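Local coordinates for hypothetical protein (Exiguobacterium sibiricum, PDB 2HKV) that is of unknown function but is a putative DinB-family helical bundle that holds a nickel ion through three histidines, at residues 101-106 / 112-117; 52-57 / 91-96; 29-34 / 139-144; 44-49 / 129-134; 33-36 / 41-44. All blocks are in the same frame, centred on the assembly; numbering follows the deposited sequence. Where two conformers were deposited one is given.

The five contacts tie together an all-helical DinB-type bundle whose nickel ion is held by His-49, His-124 and His-128. Contact 4 supplies His-49 and joins helix 43-61 to helix 114-138; contact 2 joins the next turns of helix 43-61 to helix 82-98, and the centres of contacts 2 and 4 are about 17 Å apart. Contact 1 closes the loop between helices 82-98 and 114-138, and Phe-101 CD1 packs 3.5 Å from Arg-96 O of contact 2. Contacts 3 and 5 share Asp-33 and Lys-34 on the other side of the chain's centre, about 36 and 32 Å from contact 1 between centres. Contact 5 meets contact 4 through the Arg-35 to Glu-45 salt bridge.

Contact 1. Residues 101-106 / 112-117; sequences FSTETT and DSTTGW
The extended chain 101-106 runs beside the start of helix 114-138 and comes nearest at Thr-103 and Thr-114, whose CA atoms are 5.8 Å apart. Segment 112-117 turns from loop into helix here: Ser-113 is the N-cap, and its OG accepts from Gly-116 N at 2.9 Å in a fairly straight bond (161°). Two threonine hydroxyls reach backbone carbonyls across the contact. Thr-103 OG1 donates to Asp-112 O at 3.1 Å in the plane of the Asp-112 carbonyl; in one of its two conformers, Thr-114 OG1 donates to Phe-101 O at 3.0 Å from above the carbonyl plane. In that conformer the Thr-114 methyl CG2, anti to the backbone N (OG1 chi1 -51°), sits over one face of the Phe-101 ring, off-centre toward the rim, 3.4 Å from the centroid, as a CH-pi contact. With an alanine in place of Phe-101, this methyl would probably lose its aromatic partner and a gap would open beside Leu-58. The methyls of Thr-103 and Thr-106 press on the indole of Trp-117, Thr-106 CG2 reaching CZ2 at 3.4 Å. Thr-103, and Thr-114 in this conformer, thus give a hydroxyl to a carbonyl and a methyl to an aromatic ring, while a water in the indole plane joins Glu-104 O to Asp-112 N and Trp-117 NE1 across the loop.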
# COMPACT_ATOMS: atom_id res chain seq x y z
N PHE A 101 -16.73 16.01 2.74
CA PHE A 101 -17.85 15.13 2.41
C PHE A 101 -18.37 14.36 3.65
O PHE A 101 -17.72 14.32 4.68
CB PHE A 101 -17.54 14.25 1.19
CG PHE A 101 -16.55 13.16 1.43
CD1 PHE A 101 -15.19 13.40 1.28
CD2 PHE A 101 -16.97 11.88 1.75
CE1 PHE A 101 -14.27 12.37 1.47
CE2 PHE A 101 -16.06 10.86 1.95
CZ PHE A 101 -14.70 11.11 1.81
N SER A 102 -19.58 13.81 3.55
CA SER A 102 -20.18 13.05 4.64
C SER A 102 -20.05 11.56 4.33
O SER A 102 -20.38 11.11 3.23
CB SER A 102 -21.66 13.41 4.85
N THR A 103 -19.56 10.80 5.30
CA THR A 103 -19.52 9.34 5.17
C THR A 103 -20.73 8.74 5.86
O THR A 103 -21.35 9.36 6.73
CB THR A 103 -18.22 8.70 5.75
OG1 THR A 103 -18.05 9.08 7.12
CG2 THR A 103 -17.02 9.15 4.96
N GLU A 104 -21.06 7.54 5.44
CA GLU A 104 -22.13 6.76 6.00
C GLU A 104 -21.62 5.33 6.19
O GLU A 104 -20.64 4.90 5.56
CB GLU A 104 -23.32 6.75 5.04
CG GLU A 104 -23.82 8.16 4.65
N THR A 105 -22.28 4.59 7.07
CA THR A 105 -21.95 3.17 7.24
C THR A 105 -22.18 2.47 5.91
O THR A 105 -23.19 2.70 5.25
CB THR A 105 -22.81 2.54 8.34
OG1 THR A 105 -22.53 3.22 9.59
CG2 THR A 105 -22.56 1.03 8.46
N THR A 106 -21.23 1.63 5.50
CA THR A 106 -21.33 0.98 4.20
C THR A 106 -22.50 -0.02 4.20
O THR A 106 -23.11 -0.32 5.26
CB THR A 106 -20.01 0.28 3.75
OG1 THR A 106 -19.86 -1.00 4.39
CG2 THR A 106 -18.82 1.16 4.03
N ASP A 112 -16.31 4.35 9.09
CA ASP A 112 -15.01 5.05 9.23
C ASP A 112 -15.28 6.51 8.96
O ASP A 112 -16.31 6.86 8.37
CB ASP A 112 -13.97 4.48 8.25
CG ASP A 112 -12.50 4.80 8.62
OD1 ASP A 112 -12.25 5.58 9.60
OD2 ASP A 112 -11.63 4.22 7.90
N SER A 113 -14.38 7.36 9.45
CA SER A 113 -14.43 8.79 9.21
C SER A 113 -14.09 9.14 7.77
O SER A 113 -13.61 8.29 7.04
CB SER A 113 -13.43 9.49 10.12
OG SER A 113 -12.12 9.13 9.79
N THR A 114 -14.38 10.37 7.35
CA THR A 114 -13.96 10.89 6.04
C THR A 114 -12.44 10.73 5.88
O THR A 114 -11.93 10.27 4.85
CB THR A 114 -14.36 12.39 5.90
OG1 THR A 114 -15.75 12.57 6.20
CG2 THR A 114 -14.11 12.91 4.50
N THR A 115 -11.71 11.11 6.92
CA THR A 115 -10.24 11.02 6.86
C THR A 115 -9.76 9.57 6.77
O THR A 115 -8.85 9.23 6.01
CB THR A 115 -9.60 11.76 8.07
OG1 THR A 115 -10.17 13.07 8.11
CG2 THR A 115 -8.25 11.88 7.88
N GLY A 116 -10.39 8.68 7.53
CA GLY A 116 -10.11 7.26 7.41
C GLY A 116 -10.40 6.66 6.05
O GLY A 116 -9.58 5.92 5.53
N TRP A 117 -11.51 7.01 5.43
CA TRP A 117 -11.80 6.53 4.09
C TRP A 117 -10.82 7.04 3.03
O TRP A 117 -10.44 6.31 2.13
CB TRP A 117 -13.25 6.87 3.68
CG TRP A 117 -14.27 5.92 4.26
CD1 TRP A 117 -15.23 6.19 5.20
CD2 TRP A 117 -14.42 4.53 3.91
NE1 TRP A 117 -15.96 5.04 5.46
CE2 TRP A 117 -15.48 4.02 4.70
CE3 TRP A 117 -13.76 3.67 3.03
CZ2 TRP A 117 -15.90 2.70 4.62
CZ3 TRP A 117 -14.19 2.35 2.94
CH2 TRP A 117 -15.27 1.90 3.73
O HOH W 1 -18.45 4.90 7.11

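Contact 2. Residues 52-57 / 91-96; sequences VLLEAD and QYYQDR
Glu-55 and Arg-96 sandwich the ring of Tyr-92. On one face lies Glu-55 CG, 3.8 Å from the ring centroid and 10° off its normal, a CH-pi contact; the carboxylate beyond it is stacked nearly parallel to the ring, with CD 3.8 Å from Tyr-92 CD2. Over the centre of the opposite face sits Arg-96 NH1, which also donates to Tyr-92 O at 2.9 Å. That carbonyl takes the helical bond from Arg-96 N as well, the two donors arriving from opposite faces of its plane. These are neighbouring helices of the DinB bundle, 43-61 and 82-98, meeting through side chains with no hydrogen bond between the segments. Glu-55 has its CG anti to the backbone N (chi1 172°) and an extended chain, which lays it across the tyrosine, and salt bridges to Arg-59 and Arg-85 fix its carboxylate. Deeper in, Leu-54 CD2 rests 4.0 Å from Tyr-93 CD2, and the Tyr-93 hydroxyl is bonded to Leu-118 O.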
# COMPACT_ATOMS: atom_id res chain seq x y z
N VAL A 52 -10.31 2.13 -11.22
CA VAL A 52 -11.56 2.61 -10.64
C VAL A 52 -11.56 2.74 -9.11
O VAL A 52 -12.43 3.43 -8.54
CB VAL A 52 -12.78 1.76 -11.05
CG1 VAL A 52 -12.84 1.59 -12.55
CG2 VAL A 52 -12.72 0.40 -10.35
N LEU A 53 -10.58 2.17 -8.40
CA LEU A 53 -10.82 2.02 -6.99
C LEU A 53 -10.86 3.33 -6.18
O LEU A 53 -11.48 3.38 -5.10
CB LEU A 53 -9.88 1.00 -6.35
CG LEU A 53 -8.38 1.28 -6.19
CD1 LEU A 53 -7.98 2.29 -5.02
CD2 LEU A 53 -7.70 -0.10 -5.96
N LEU A 54 -10.16 4.37 -6.64
CA LEU A 54 -10.12 5.62 -5.85
C LEU A 54 -11.52 6.21 -5.79
O LEU A 54 -11.88 6.81 -4.78
CB LEU A 54 -9.11 6.63 -6.38
CG LEU A 54 -7.61 6.37 -6.19
CD1 LEU A 54 -6.82 7.51 -6.85
CD2 LEU A 54 -7.25 6.24 -4.70
N GLU A 55 -12.32 6.01 -6.84
CA GLU A 55 -13.70 6.52 -6.88
C GLU A 55 -14.64 5.52 -6.21
O GLU A 55 -15.48 5.90 -5.40
CB GLU A 55 -14.08 6.84 -8.32
CG GLU A 55 -15.50 7.19 -8.56
CD GLU A 55 -15.78 7.69 -9.97
OE1 GLU A 55 -14.83 7.97 -10.75
OE2 GLU A 55 -16.98 7.81 -10.31
N ALA A 56 -14.48 4.23 -6.54
CA ALA A 56 -15.28 3.15 -5.98
C ALA A 56 -15.27 3.23 -4.47
O ALA A 56 -16.32 3.26 -3.84
CB ALA A 56 -14.79 1.71 -6.49
N ASP A 57 -14.09 3.32 -3.88
CA ASP A 57 -14.04 3.30 -2.44
C ASP A 57 -14.75 4.49 -1.84
O ASP A 57 -15.35 4.37 -0.78
CB ASP A 57 -12.60 3.24 -1.91
CG ASP A 57 -11.92 1.88 -2.15
OD1 ASP A 57 -12.42 0.99 -2.92
OD2 ASP A 57 -10.81 1.67 -1.57
N GLN A 91 -9.22 12.41 -10.25
CA GLN A 91 -9.90 13.71 -10.16
C GLN A 91 -11.02 13.67 -9.13
O GLN A 91 -11.23 14.61 -8.36
CB GLN A 91 -10.46 14.12 -11.52
CG GLN A 91 -10.98 15.54 -11.55
CD GLN A 91 -9.87 16.53 -11.19
OE1 GLN A 91 -8.82 16.57 -11.85
NE2 GLN A 91 -10.09 17.31 -10.13
N TYR A 92 -11.75 12.55 -9.11
CA TYR A 92 -12.85 12.39 -8.19
C TYR A 92 -12.31 12.43 -6.77
O TYR A 92 -12.88 13.11 -5.88
CB TYR A 92 -13.52 11.04 -8.45
CG TYR A 92 -14.79 10.80 -7.67
CD1 TYR A 92 -14.73 10.36 -6.36
CD2 TYR A 92 -16.04 11.04 -8.24
CE1 TYR A 92 -15.88 10.14 -5.62
CE2 TYR A 92 -17.20 10.80 -7.51
CZ TYR A 92 -17.11 10.35 -6.20
OH TYR A 92 -18.23 10.12 -5.45
N TYR A 93 -11.23 11.67 -6.57
CA TYR A 93 -10.56 11.61 -5.28
C TYR A 93 -10.08 13.01 -4.85
O TYR A 93 -10.27 13.41 -3.71
CB TYR A 93 -9.41 10.61 -5.33
CG TYR A 93 -8.67 10.39 -3.98
CD1 TYR A 93 -7.57 11.17 -3.62
CD2 TYR A 93 -9.08 9.39 -3.09
CE1 TYR A 93 -6.90 10.96 -2.44
CE2 TYR A 93 -8.40 9.17 -1.89
CZ TYR A 93 -7.32 9.97 -1.56
OH TYR A 93 -6.67 9.78 -0.37
N GLN A 94 -9.44 13.72 -5.76
CA GLN A 94 -8.91 15.04 -5.40
C GLN A 94 -10.01 15.97 -4.99
O GLN A 94 -9.86 16.78 -4.06
CB GLN A 94 -8.15 15.66 -6.56
CG GLN A 94 -6.83 15.01 -6.84
CD GLN A 94 -6.15 15.66 -8.01
OE1 GLN A 94 -6.16 15.14 -9.14
NE2 GLN A 94 -5.61 16.84 -7.77
N ASP A 95 -11.16 15.88 -5.65
CA ASP A 95 -12.25 16.76 -5.29
C ASP A 95 -12.81 16.45 -3.90
O ASP A 95 -13.13 17.35 -3.14
CB ASP A 95 -13.37 16.60 -6.31
CG ASP A 95 -12.97 17.09 -7.71
OD1 ASP A 95 -11.88 17.72 -7.87
OD2 ASP A 95 -13.77 16.84 -8.65
N ARG A 96 -12.92 15.16 -3.57
CA ARG A 96 -13.37 14.74 -2.24
C ARG A 96 -12.32 15.09 -1.17
O ARG A 96 -12.62 15.44 -0.01
CB ARG A 96 -13.71 13.24 -2.22
CG ARG A 96 -14.92 12.84 -3.10
CD ARG A 96 -15.86 13.99 -3.36
NE ARG A 96 -16.95 13.69 -4.29
CZ ARG A 96 -16.87 13.60 -5.62
NH1 ARG A 96 -15.72 13.73 -6.26
NH2 ARG A 96 -17.98 13.36 -6.31

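Contact 3. Residues 29-34 / 139-144; sequences PEDWDK and LGYDIK
Asp-31 and Tyr-141 meet through a hydrogen bond, Tyr-141 OH donating to Asp-31 OD2 at 2.4 Å, a doubtfully short length that may reflect coordinate error and says nothing of strength. The two side chains come from opposite directions: OD2 lies at the ring's edge, in its plane, while the carboxylate is turned 56° from the ring. Chi1 (-70°) carries the Asp-31 carboxylate toward segment 139-144, and chi2 (-27°) turns OD2 to the phenol and OD1 to Lys-34 NZ, a 3.0 Å salt bridge. To get there the lysine chain bends at chi2 and chi4, and its CD touches Leu-139 CD2 at 3.5 Å. Gly-140, at positive phi, is the C-prime residue of the Schellman motif ending helix 114-138. Replacing Asp-31 by an alanine would probably leave the Tyr-141 hydroxyl without this acceptor and Lys-34 without its counter-charge. Tyr-141 OH also accepts from Gln-28 N, and the nearby ammonium group would be expected to favour the charged form of the Asp-31 carboxylate.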
# COMPACT_ATOMS: atom_id res chain seq x y z
N PRO A 29 0.27 -5.88 -25.45
CA PRO A 29 -1.01 -6.49 -25.86
C PRO A 29 -1.16 -7.93 -25.46
O PRO A 29 -2.22 -8.32 -25.00
CB PRO A 29 -0.95 -6.46 -27.40
CG PRO A 29 0.51 -6.11 -27.74
CD PRO A 29 0.93 -5.24 -26.61
N GLU A 30 -0.12 -8.71 -25.65
CA GLU A 30 -0.20 -10.15 -25.42
C GLU A 30 -0.51 -10.50 -23.96
O GLU A 30 -1.00 -11.57 -23.70
CB GLU A 30 1.09 -10.87 -25.88
CG GLU A 30 2.45 -10.33 -25.27
CD GLU A 30 3.31 -9.46 -26.23
OE1 GLU A 30 3.12 -9.51 -27.46
OE2 GLU A 30 4.21 -8.74 -25.73
N ASP A 31 -0.25 -9.58 -23.03
CA ASP A 31 -0.18 -9.92 -21.61
C ASP A 31 -1.46 -9.68 -20.79
O ASP A 31 -1.53 -10.08 -19.61
CB ASP A 31 0.99 -9.16 -20.97
CG ASP A 31 2.35 -9.69 -21.44
OD1 ASP A 31 2.45 -10.89 -21.82
OD2 ASP A 31 3.33 -8.91 -21.43
N TRP A 32 -2.44 -9.02 -21.39
CA TRP A 32 -3.62 -8.58 -20.65
C TRP A 32 -4.39 -9.72 -20.01
O TRP A 32 -4.90 -9.59 -18.91
CB TRP A 32 -4.55 -7.76 -21.54
CG TRP A 32 -4.02 -6.41 -21.91
CD1 TRP A 32 -3.58 -6.01 -23.15
CD2 TRP A 32 -3.92 -5.28 -21.07
NE1 TRP A 32 -3.21 -4.70 -23.12
CE2 TRP A 32 -3.38 -4.22 -21.85
CE3 TRP A 32 -4.21 -5.04 -19.73
CZ2 TRP A 32 -3.16 -2.95 -21.34
CZ3 TRP A 32 -3.97 -3.77 -19.22
CH2 TRP A 32 -3.46 -2.74 -20.02
N ASP A 33 -4.52 -10.84 -20.69
CA ASP A 33 -5.26 -11.96 -20.10
C ASP A 33 -4.41 -12.94 -19.30
O ASP A 33 -4.94 -13.93 -18.77
CB ASP A 33 -6.03 -12.74 -21.19
CG ASP A 33 -7.19 -11.94 -21.73
OD1 ASP A 33 -7.91 -11.33 -20.90
OD2 ASP A 33 -7.36 -11.89 -22.98
N LYS A 34 -3.11 -12.71 -19.25
CA LYS A 34 -2.22 -13.54 -18.45
C LYS A 34 -2.59 -13.46 -16.96
O LYS A 34 -2.97 -12.38 -16.43
CB LYS A 34 -0.75 -13.15 -18.68
CG LYS A 34 -0.17 -13.55 -20.04
CD LYS A 34 1.17 -14.34 -19.86
CE LYS A 34 1.93 -14.67 -21.18
NZ LYS A 34 1.76 -13.73 -22.38
N LEU A 139 6.37 -11.62 -15.27
CA LEU A 139 6.35 -11.75 -16.72
C LEU A 139 7.66 -11.28 -17.37
O LEU A 139 7.71 -11.12 -18.58
CB LEU A 139 5.13 -11.01 -17.29
CG LEU A 139 3.75 -11.62 -16.96
CD1 LEU A 139 2.58 -10.66 -17.31
CD2 LEU A 139 3.56 -12.97 -17.66
N GLY A 140 8.70 -11.04 -16.58
CA GLY A 140 10.02 -10.69 -17.15
C GLY A 140 10.22 -9.24 -17.52
O GLY A 140 11.17 -8.91 -18.20
N TYR A 141 9.39 -8.32 -17.04
CA TYR A 141 9.55 -6.93 -17.41
C TYR A 141 10.72 -6.24 -16.66
O TYR A 141 11.17 -5.17 -17.06
CB TYR A 141 8.28 -6.14 -17.10
CG TYR A 141 7.11 -6.32 -18.05
CD1 TYR A 141 6.53 -7.56 -18.27
CD2 TYR A 141 6.55 -5.21 -18.68
CE1 TYR A 141 5.43 -7.71 -19.13
CE2 TYR A 141 5.45 -5.34 -19.53
CZ TYR A 141 4.89 -6.59 -19.75
OH TYR A 141 3.80 -6.71 -20.58
N ASP A 142 11.16 -6.79 -15.52
CA ASP A 142 12.33 -6.25 -14.81
C ASP A 142 12.17 -4.73 -14.58
O ASP A 142 13.03 -3.92 -14.98
CB ASP A 142 13.60 -6.57 -15.63
CG ASP A 142 14.90 -6.21 -14.90
OD1 ASP A 142 14.85 -5.74 -13.74
OD2 ASP A 142 15.98 -6.42 -15.50
N ILE A 143 11.09 -4.34 -13.93
CA ILE A 143 10.75 -2.90 -13.83
C ILE A 143 11.73 -2.07 -13.00
O ILE A 143 12.09 -2.42 -11.88
CB ILE A 143 9.29 -2.72 -13.35
CG1 ILE A 143 8.36 -3.10 -14.53
CG2 ILE A 143 9.01 -1.26 -12.80
CD1 ILE A 143 7.19 -3.85 -14.11
N LYS A 144 12.18 -0.95 -13.59
CA LYS A 144 13.15 -0.05 -12.99
C LYS A 144 12.55 1.36 -12.78
O LYS A 144 13.22 2.38 -12.97
CB LYS A 144 14.42 0.04 -13.86
CG LYS A 144 15.04 -1.31 -14.34
CD LYS A 144 15.67 -2.13 -13.21

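Contact 4. Residues 44-49 / 129-134; sequences YEVAVH and RSQLLD. With NI (nickel (II) ion), chain B.
Val-46 faces Gln-131 and Leu-132 across two helices whose nearest CA atoms, those of Val-46 and Leu-132, are 6.6 Å apart. This is the packed, buried part of the contact. With CG1 anti to the backbone N (chi1 -174°), both valine methyls meet the Gln-131 amide, CG2 lying 3.9 Å from NE2 and CG1 4.2 Å from OE1; CG1 also sits 4.3 Å from Leu-132 CB. Gln-131 crosses the valine obliquely on an extended chain, its amide pinned at both ends, OE1 accepting from His-128 ND1 and NE2 bonded to Tyr-135 OH. The bond to His-128 ND1 makes the amide second shell to the metal and is likely to help set that ring's orientation. No hydrogen bond joins the segments. The His-49 end is the looser part: its NE2 binds the nickel ion at 2.0 Å, and two waters, at 2.1 and 2.2 Å from the ion, occupy further positions around it, while His-124 and His-128 complete the protein ligands. Helix 4-26 packs on Leu-132 and Leu-133 through Leu-23, helix 82-98 reaches Ala-47 and Val-48 through Leu-82, and Ser-130 OG of helix 114-138 is hydrogen-bonded to His-127 O of the second subunit.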
# COMPACT_ATOMS: atom_id res chain seq x y z
N TYR A 44 -5.16 -7.69 -16.78
CA TYR A 44 -6.14 -6.70 -17.16
C TYR A 44 -7.10 -6.45 -15.98
O TYR A 44 -7.48 -5.32 -15.73
CB TYR A 44 -6.91 -7.11 -18.41
CG TYR A 44 -8.19 -6.34 -18.66
CD1 TYR A 44 -8.17 -5.06 -19.17
CD2 TYR A 44 -9.43 -6.92 -18.39
CE1 TYR A 44 -9.34 -4.37 -19.39
CE2 TYR A 44 -10.61 -6.25 -18.61
CZ TYR A 44 -10.57 -4.98 -19.12
OH TYR A 44 -11.76 -4.32 -19.36
N GLU A 45 -7.52 -7.50 -15.30
CA GLU A 45 -8.47 -7.33 -14.20
C GLU A 45 -7.88 -6.54 -13.00
O GLU A 45 -8.58 -5.75 -12.40
CB GLU A 45 -9.02 -8.68 -13.74
CG GLU A 45 -9.94 -9.37 -14.75
CD GLU A 45 -10.20 -10.86 -14.41
OE1 GLU A 45 -9.58 -11.42 -13.48
OE2 GLU A 45 -11.01 -11.51 -15.13
N VAL A 46 -6.60 -6.75 -12.68
CA VAL A 46 -5.90 -5.91 -11.70
C VAL A 46 -5.90 -4.46 -12.13
O VAL A 46 -6.19 -3.57 -11.34
CB VAL A 46 -4.48 -6.37 -11.45
CG1 VAL A 46 -3.82 -5.54 -10.30
CG2 VAL A 46 -4.48 -7.80 -10.97
N ALA A 47 -5.52 -4.23 -13.39
CA ALA A 47 -5.49 -2.90 -13.96
C ALA A 47 -6.81 -2.16 -13.91
O ALA A 47 -6.82 -1.00 -13.56
CB ALA A 47 -4.93 -2.90 -15.41
N VAL A 48 -7.92 -2.82 -14.25
CA VAL A 48 -9.22 -2.16 -14.17
C VAL A 48 -9.59 -1.79 -12.70
O VAL A 48 -10.15 -0.71 -12.45
CB VAL A 48 -10.35 -3.06 -14.78
CG1 VAL A 48 -11.73 -2.42 -14.59
CG2 VAL A 48 -10.06 -3.34 -16.27
N HIS A 49 -9.32 -2.69 -11.77
CA HIS A 49 -9.64 -2.46 -10.33
C HIS A 49 -8.83 -1.24 -9.88
O HIS A 49 -9.37 -0.33 -9.25
CB HIS A 49 -9.33 -3.74 -9.53
CG HIS A 49 -9.57 -3.67 -8.04
ND1 HIS A 49 -10.77 -3.30 -7.48
CD2 HIS A 49 -8.78 -4.03 -6.99
CE1 HIS A 49 -10.70 -3.42 -6.16
NE2 HIS A 49 -9.48 -3.81 -5.82
N ARG A 129 -1.13 -1.57 -6.66
CA ARG A 129 0.01 -1.16 -7.49
C ARG A 129 1.13 -2.20 -7.32
O ARG A 129 1.81 -2.64 -8.29
CB ARG A 129 0.53 0.18 -7.06
CG ARG A 129 1.60 0.74 -8.00
CD ARG A 129 2.27 2.02 -7.50
NE ARG A 129 3.07 1.76 -6.30
CZ ARG A 129 4.06 2.53 -5.88
NH1 ARG A 129 4.36 3.64 -6.52
NH2 ARG A 129 4.70 2.21 -4.77
N SER A 130 1.35 -2.63 -6.07
CA SER A 130 2.34 -3.68 -5.76
C SER A 130 2.02 -4.98 -6.49
O SER A 130 2.93 -5.64 -7.09
CB SER A 130 2.41 -3.93 -4.26
OG SER A 130 3.52 -4.75 -3.93
N GLN A 131 0.75 -5.38 -6.45
CA GLN A 131 0.32 -6.60 -7.14
C GLN A 131 0.68 -6.51 -8.63
O GLN A 131 1.25 -7.48 -9.21
CB GLN A 131 -1.17 -6.75 -7.01
CG GLN A 131 -1.71 -8.05 -7.49
CD GLN A 131 -3.17 -8.24 -7.13
OE1 GLN A 131 -3.79 -7.36 -6.53
NE2 GLN A 131 -3.73 -9.42 -7.47
N LEU A 132 0.34 -5.38 -9.25
CA LEU A 132 0.58 -5.19 -10.69
C LEU A 132 2.06 -5.25 -10.94
O LEU A 132 2.51 -5.92 -11.90
CB LEU A 132 -0.02 -3.87 -11.24
CG LEU A 132 0.21 -3.63 -12.74
CD1 LEU A 132 -0.35 -4.82 -13.64
CD2 LEU A 132 -0.35 -2.22 -13.10
N LEU A 133 2.83 -4.62 -10.08
CA LEU A 133 4.28 -4.65 -10.25
C LEU A 133 4.83 -6.12 -10.18
O LEU A 133 5.68 -6.55 -11.02
CB LEU A 133 4.94 -3.79 -9.18
CG LEU A 133 6.46 -3.69 -9.17
CD1 LEU A 133 6.91 -2.69 -10.21
CD2 LEU A 133 6.90 -3.24 -7.74
N ASP A 134 4.35 -6.88 -9.20
CA ASP A 134 4.75 -8.29 -9.07
C ASP A 134 4.37 -9.09 -10.33
O ASP A 134 5.15 -9.91 -10.79
CB ASP A 134 4.11 -8.97 -7.88
CG ASP A 134 4.66 -8.49 -6.56
OD1 ASP A 134 5.75 -7.85 -6.54
OD2 ASP A 134 3.98 -8.80 -5.52
NI NI B . -8.95 -4.39 -3.99
O HOH W 2 -9.27 -6.55 -4.55
O HOH W 3 -10.89 -4.52 -3.27

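Contact 5. Residues 33-36 / 41-44; sequences DKRP and RSVY
Helix 43-61 begins here, with Ser-42 as its N-cap and the preceding loop folded back against the first turn. Ser-42 OG caps the backbone N of Glu-45, while Lys-34 O accepts from Val-43 N at 3.0 Å, the donor standing nearly on the line of the C=O bond and the N-H pointing straight at it (160°). The same carbonyl oxygen also lies 3.3 Å from Ser-42 CA, a CA-H...O contact. Arg-35 lays one face of its guanidinium over Ser-42 CB, with CZ 3.8 Å from it; a bend at chi3 (144°) brings the group round, and its NH2 then makes a salt bridge with Glu-45. On the apolar side, Pro-36 CD is 4.4 Å from Val-43 CG2, and both residues pack on Tyr-135 of helix 114-138. A water bridges the loop to the cap, donating to Asp-33 OD1 at 2.7 Å and lying 2.9 Å from Ser-42 OG. The first-turn amides of Val-43 and Glu-45, which no earlier helical carbonyl could serve, are thus satisfied by a loop carbonyl and a serine hydroxyl, and the Arg-35 to Glu-45 pair adds a charged clasp over the same turn.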
# COMPACT_ATOMS: atom_id res chain seq x y z
N ASP A 33 -4.52 -10.84 -20.69
CA ASP A 33 -5.26 -11.96 -20.10
C ASP A 33 -4.41 -12.94 -19.30
O ASP A 33 -4.94 -13.93 -18.77
CB ASP A 33 -6.03 -12.74 -21.19
CG ASP A 33 -7.19 -11.94 -21.73
OD1 ASP A 33 -7.91 -11.33 -20.90
OD2 ASP A 33 -7.36 -11.89 -22.98
N LYS A 34 -3.11 -12.71 -19.25
CA LYS A 34 -2.22 -13.54 -18.45
C LYS A 34 -2.59 -13.46 -16.96
O LYS A 34 -2.97 -12.38 -16.43
CB LYS A 34 -0.75 -13.15 -18.68
CG LYS A 34 -0.17 -13.55 -20.04
CD LYS A 34 1.17 -14.34 -19.86
CE LYS A 34 1.93 -14.67 -21.18
NZ LYS A 34 1.76 -13.73 -22.38
N ARG A 35 -2.48 -14.60 -16.28
CA ARG A 35 -2.68 -14.70 -14.83
C ARG A 35 -1.43 -15.31 -14.22
O ARG A 35 -1.35 -16.53 -14.08
CB ARG A 35 -3.89 -15.61 -14.48
CG ARG A 35 -5.16 -15.19 -15.18
CD ARG A 35 -6.36 -16.12 -14.87
NE ARG A 35 -7.59 -15.32 -14.79
CZ ARG A 35 -8.22 -14.79 -15.84
NH1 ARG A 35 -7.76 -14.96 -17.09
NH2 ARG A 35 -9.32 -14.06 -15.64
N PRO A 36 -0.44 -14.47 -13.89
CA PRO A 36 0.83 -14.95 -13.36
C PRO A 36 0.70 -15.67 -12.01
O PRO A 36 1.56 -16.45 -11.67
CB PRO A 36 1.66 -13.65 -13.18
CG PRO A 36 0.96 -12.61 -13.98
CD PRO A 36 -0.48 -13.01 -14.00
N ARG A 41 -6.69 -12.56 -10.02
CA ARG A 41 -7.06 -11.67 -11.12
C ARG A 41 -6.00 -11.74 -12.25
O ARG A 41 -4.82 -11.93 -11.99
CB ARG A 41 -7.18 -10.25 -10.63
CG ARG A 41 -8.53 -9.79 -10.07
CD ARG A 41 -8.36 -8.52 -9.34
NE ARG A 41 -9.62 -7.83 -9.12
CZ ARG A 41 -10.20 -7.74 -7.93
NH1 ARG A 41 -9.62 -8.26 -6.85
NH2 ARG A 41 -11.38 -7.13 -7.79
N SER A 42 -6.44 -11.60 -13.48
CA SER A 42 -5.52 -11.40 -14.59
C SER A 42 -4.87 -9.98 -14.54
O SER A 42 -5.28 -9.15 -13.74
CB SER A 42 -6.25 -11.57 -15.92
OG SER A 42 -7.10 -10.46 -16.15
N VAL A 43 -3.83 -9.74 -15.36
CA VAL A 43 -3.23 -8.43 -15.51
C VAL A 43 -4.29 -7.38 -15.81
O VAL A 43 -4.33 -6.31 -15.17
CB VAL A 43 -2.20 -8.43 -16.69
CG1 VAL A 43 -1.77 -7.05 -17.00
CG2 VAL A 43 -1.02 -9.28 -16.36
N TYR A 44 -5.16 -7.69 -16.78
CA TYR A 44 -6.14 -6.70 -17.16
C TYR A 44 -7.10 -6.45 -15.98
O TYR A 44 -7.48 -5.32 -15.73
CB TYR A 44 -6.91 -7.11 -18.41
CG TYR A 44 -8.19 -6.34 -18.66
CD1 TYR A 44 -8.17 -5.06 -19.17
CD2 TYR A 44 -9.43 -6.92 -18.39
CE1 TYR A 44 -9.34 -4.37 -19.39
CE2 TYR A 44 -10.61 -6.25 -18.61
CZ TYR A 44 -10.57 -4.98 -19.12
OH TYR A 44 -11.76 -4.32 -19.36
O HOH W 4 -8.77 -10.46 -18.53